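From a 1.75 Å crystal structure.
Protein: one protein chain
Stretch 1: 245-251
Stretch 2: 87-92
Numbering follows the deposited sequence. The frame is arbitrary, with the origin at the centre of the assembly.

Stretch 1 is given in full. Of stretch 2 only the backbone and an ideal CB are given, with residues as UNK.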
# COMPACT_ATOMS: atom_id res chain seq x y z
N GLU A 245 8.35 -1.27 -5.97
CA GLU A 245 7.87 -0.55 -7.15
C GLU A 245 8.46 0.88 -7.16
O GLU A 245 8.83 1.40 -8.22
CB GLU A 245 6.34 -0.53 -7.24
CG GLU A 245 5.74 -1.92 -7.42
CD GLU A 245 5.85 -2.46 -8.82
OE1 GLU A 245 5.79 -1.63 -9.75
OE2 GLU A 245 5.95 -3.70 -9.00
N GLN A 246 8.53 1.51 -6.00
CA GLN A 246 9.22 2.80 -5.89
C GLN A 246 10.68 2.66 -6.29
O GLN A 246 11.21 3.46 -7.07
CB GLN A 246 9.12 3.39 -4.49
CG GLN A 246 7.71 3.72 -4.10
CD GLN A 246 7.56 4.13 -2.66
OE1 GLN A 246 8.27 3.60 -1.80
NE2 GLN A 246 6.64 5.05 -2.38
N PHE A 247 11.34 1.63 -5.77
CA PHE A 247 12.76 1.45 -6.03
C PHE A 247 13.01 1.34 -7.53
O PHE A 247 13.94 1.97 -8.08
CB PHE A 247 13.25 0.21 -5.30
CG PHE A 247 14.72 -0.02 -5.43
CD1 PHE A 247 15.56 0.34 -4.39
CD2 PHE A 247 15.27 -0.63 -6.55
CE1 PHE A 247 16.92 0.14 -4.47
CE2 PHE A 247 16.65 -0.81 -6.63
CZ PHE A 247 17.46 -0.47 -5.59
N GLU A 248 12.15 0.59 -8.20
CA GLU A 248 12.26 0.37 -9.63
C GLU A 248 11.98 1.66 -10.40
O GLU A 248 12.65 1.98 -11.38
CB GLU A 248 11.35 -0.76 -10.12
CG GLU A 248 11.60 -1.13 -11.57
CD GLU A 248 10.69 -2.26 -12.03
OE1 GLU A 248 10.51 -2.50 -13.25
OE2 GLU A 248 10.16 -2.95 -11.13
N LEU A 249 11.02 2.45 -9.94
CA LEU A 249 10.76 3.73 -10.58
C LEU A 249 11.98 4.66 -10.48
O LEU A 249 12.31 5.38 -11.42
CB LEU A 249 9.53 4.38 -9.98
CG LEU A 249 8.21 3.79 -10.47
CD1 LEU A 249 7.05 4.19 -9.57
CD2 LEU A 249 7.88 4.18 -11.90
N TYR A 250 12.61 4.67 -9.32
CA TYR A 250 13.71 5.63 -9.12
C TYR A 250 14.99 5.21 -9.84
O TYR A 250 15.70 6.08 -10.35
CB TYR A 250 14.05 5.80 -7.65
CG TYR A 250 12.92 6.17 -6.70
CD1 TYR A 250 11.80 6.88 -7.10
CD2 TYR A 250 13.01 5.82 -5.37
CE1 TYR A 250 10.78 7.18 -6.20
CE2 TYR A 250 12.00 6.10 -4.46
CZ TYR A 250 10.90 6.81 -4.89
OH TYR A 250 9.90 7.07 -3.99
N THR A 251 15.32 3.92 -9.83
CA THR A 251 16.64 3.44 -10.25
C THR A 251 16.67 2.76 -11.62
O THR A 251 17.74 2.46 -12.15
CB THR A 251 17.17 2.37 -9.32
OG1 THR A 251 16.30 1.23 -9.39
CG2 THR A 251 17.19 2.83 -7.86
N UNK A 87 -1.35 10.38 -3.95
CA UNK A 87 0.01 10.12 -4.40
C UNK A 87 0.86 9.58 -3.26
O UNK A 87 0.85 10.16 -2.16
CB UNK A 87 0.64 11.39 -4.97
N UNK A 88 1.61 8.51 -3.50
CA UNK A 88 2.58 8.04 -2.51
C UNK A 88 4.01 7.98 -3.06
O UNK A 88 4.95 7.61 -2.38
CB UNK A 88 2.17 6.66 -2.00
N UNK A 89 4.19 8.41 -4.31
CA UNK A 89 5.48 8.31 -4.99
C UNK A 89 5.67 9.44 -5.99
O UNK A 89 4.78 9.65 -6.81
CB UNK A 89 5.60 6.96 -5.70
N UNK A 90 6.79 10.16 -5.92
CA UNK A 90 7.15 11.16 -6.91
C UNK A 90 8.48 10.79 -7.53
O UNK A 90 9.43 10.47 -6.81
CB UNK A 90 7.21 12.56 -6.29
N UNK A 91 8.57 10.85 -8.86
CA UNK A 91 9.81 10.63 -9.58
C UNK A 91 10.11 11.92 -10.34
O UNK A 91 9.28 12.44 -11.10
CB UNK A 91 9.72 9.42 -10.52
N UNK A 92 11.30 12.44 -10.08
CA UNK A 92 11.81 13.63 -10.75
C UNK A 92 12.60 13.31 -12.01
O UNK A 92 13.71 12.81 -11.94
CB UNK A 92 12.69 14.43 -9.79

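Stretch 1 is helical, and the strand at 89-92 runs beside it at 11° between N-to-C directions, with a closest axial approach of 8.8 Å. At so small an angle, alternate strand positions should meet the helix, and the CA-to-CB directions confirm this for 89 and 91.

Position 87 precedes the strand. Its ideal CB has no atom of stretch 1 within 5.5 Å, so the helix sets no preference; phi/psi of -113/133 is extended and suits many residues, beta-branched ones included. The deposited residue is Val-87, which makes no contact here.

At position 88, phi/psi of -122/3 breaks the extended run, and CA-to-CB points sideways. The ideal CB lies 4.8 Å from Gln-246 NE2, so a small or polar side chain would be compatible with the nearby amide. The residue is Asn-88, with chi1 at 88° (p). Its ND2 comes 3.8 Å from Gln-246 NE2, while its backbone O lies 3.1 Å from that same NE2.

Position 89 points toward the helix. Its ideal CB is 4.0 Å from Gln-246 NE2, 4.6 Å from Tyr-250 OH and 5.0 Å from Leu-249 CD1, an environment that combines an amide donor, a hydroxyl and a methyl. A short side chain bearing an acceptor would suit it: serine, threonine or perhaps asparagine. Thr-89 is found, in the m rotamer. Gln-246 NE2 donates to Thr-89 OG1 at 3.0 Å with an N-H...O angle of 163°, and Thr-89 OG1 in turn donates to Asn-88 OD1 at 2.8 Å, so the hydroxyl links the two amide side chains. The methyl CG2 lies 4.2 Å from Leu-249 CD1 and 3.8 Å from Tyr-250 OH.

Position 90 points away, and its ideal CB finds nothing of stretch 1 within 5.5 Å. The extended phi/psi of -121/134 favours beta-branched residues without requiring one. Ile-90 occupies it; its nearest side-chain atom, CB, stays 6.4 Å from Tyr-250 CE1, and contact comes through the backbone, Ile-90 O being 3.6 Å from that same CE1.

Position 91 again points toward the helix, its ideal CB 4.7 Å from Tyr-250 CD1 and 4.9 Å from Leu-249 O. With ring carbon and leucine side chain nearby, a compact apolar residue such as valine, alanine or isoleucine is reasonable. Val-91, chi1 t, places CG2 3.9 Å from Leu-249 CB and 4.1 Å from Tyr-250 CD1, at the ring edge near its plane.

Position 92 is beyond reach, so stretch 1 gives no guidance. Asn-92 is present, its amide hydrogen-bonded elsewhere in the structure.

Stretch 2 (87-92) VNTIVN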
# COMPACT_ATOMS: atom_id res chain seq x y z
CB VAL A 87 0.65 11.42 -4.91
CG1 VAL A 87 2.13 11.27 -5.22
CG2 VAL A 87 -0.07 11.86 -6.19
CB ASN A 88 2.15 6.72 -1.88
CG ASN A 88 2.63 5.52 -2.68
OD1 ASN A 88 2.75 5.64 -3.90
ND2 ASN A 88 2.94 4.39 -2.01
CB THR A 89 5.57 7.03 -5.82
OG1 THR A 89 5.32 5.92 -4.95
CG2 THR A 89 6.97 6.83 -6.32
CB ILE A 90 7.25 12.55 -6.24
CG1 ILE A 90 5.95 12.92 -5.53
CG2 ILE A 90 7.65 13.60 -7.25
CD1 ILE A 90 6.12 13.97 -4.48
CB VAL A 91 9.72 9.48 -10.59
CG1 VAL A 91 11.08 9.22 -11.23
CG2 VAL A 91 9.17 8.23 -9.94
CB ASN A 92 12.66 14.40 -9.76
CG ASN A 92 13.20 15.70 -10.32
OD1 ASN A 92 12.87 16.11 -11.45
ND2 ASN A 92 13.94 16.42 -9.47
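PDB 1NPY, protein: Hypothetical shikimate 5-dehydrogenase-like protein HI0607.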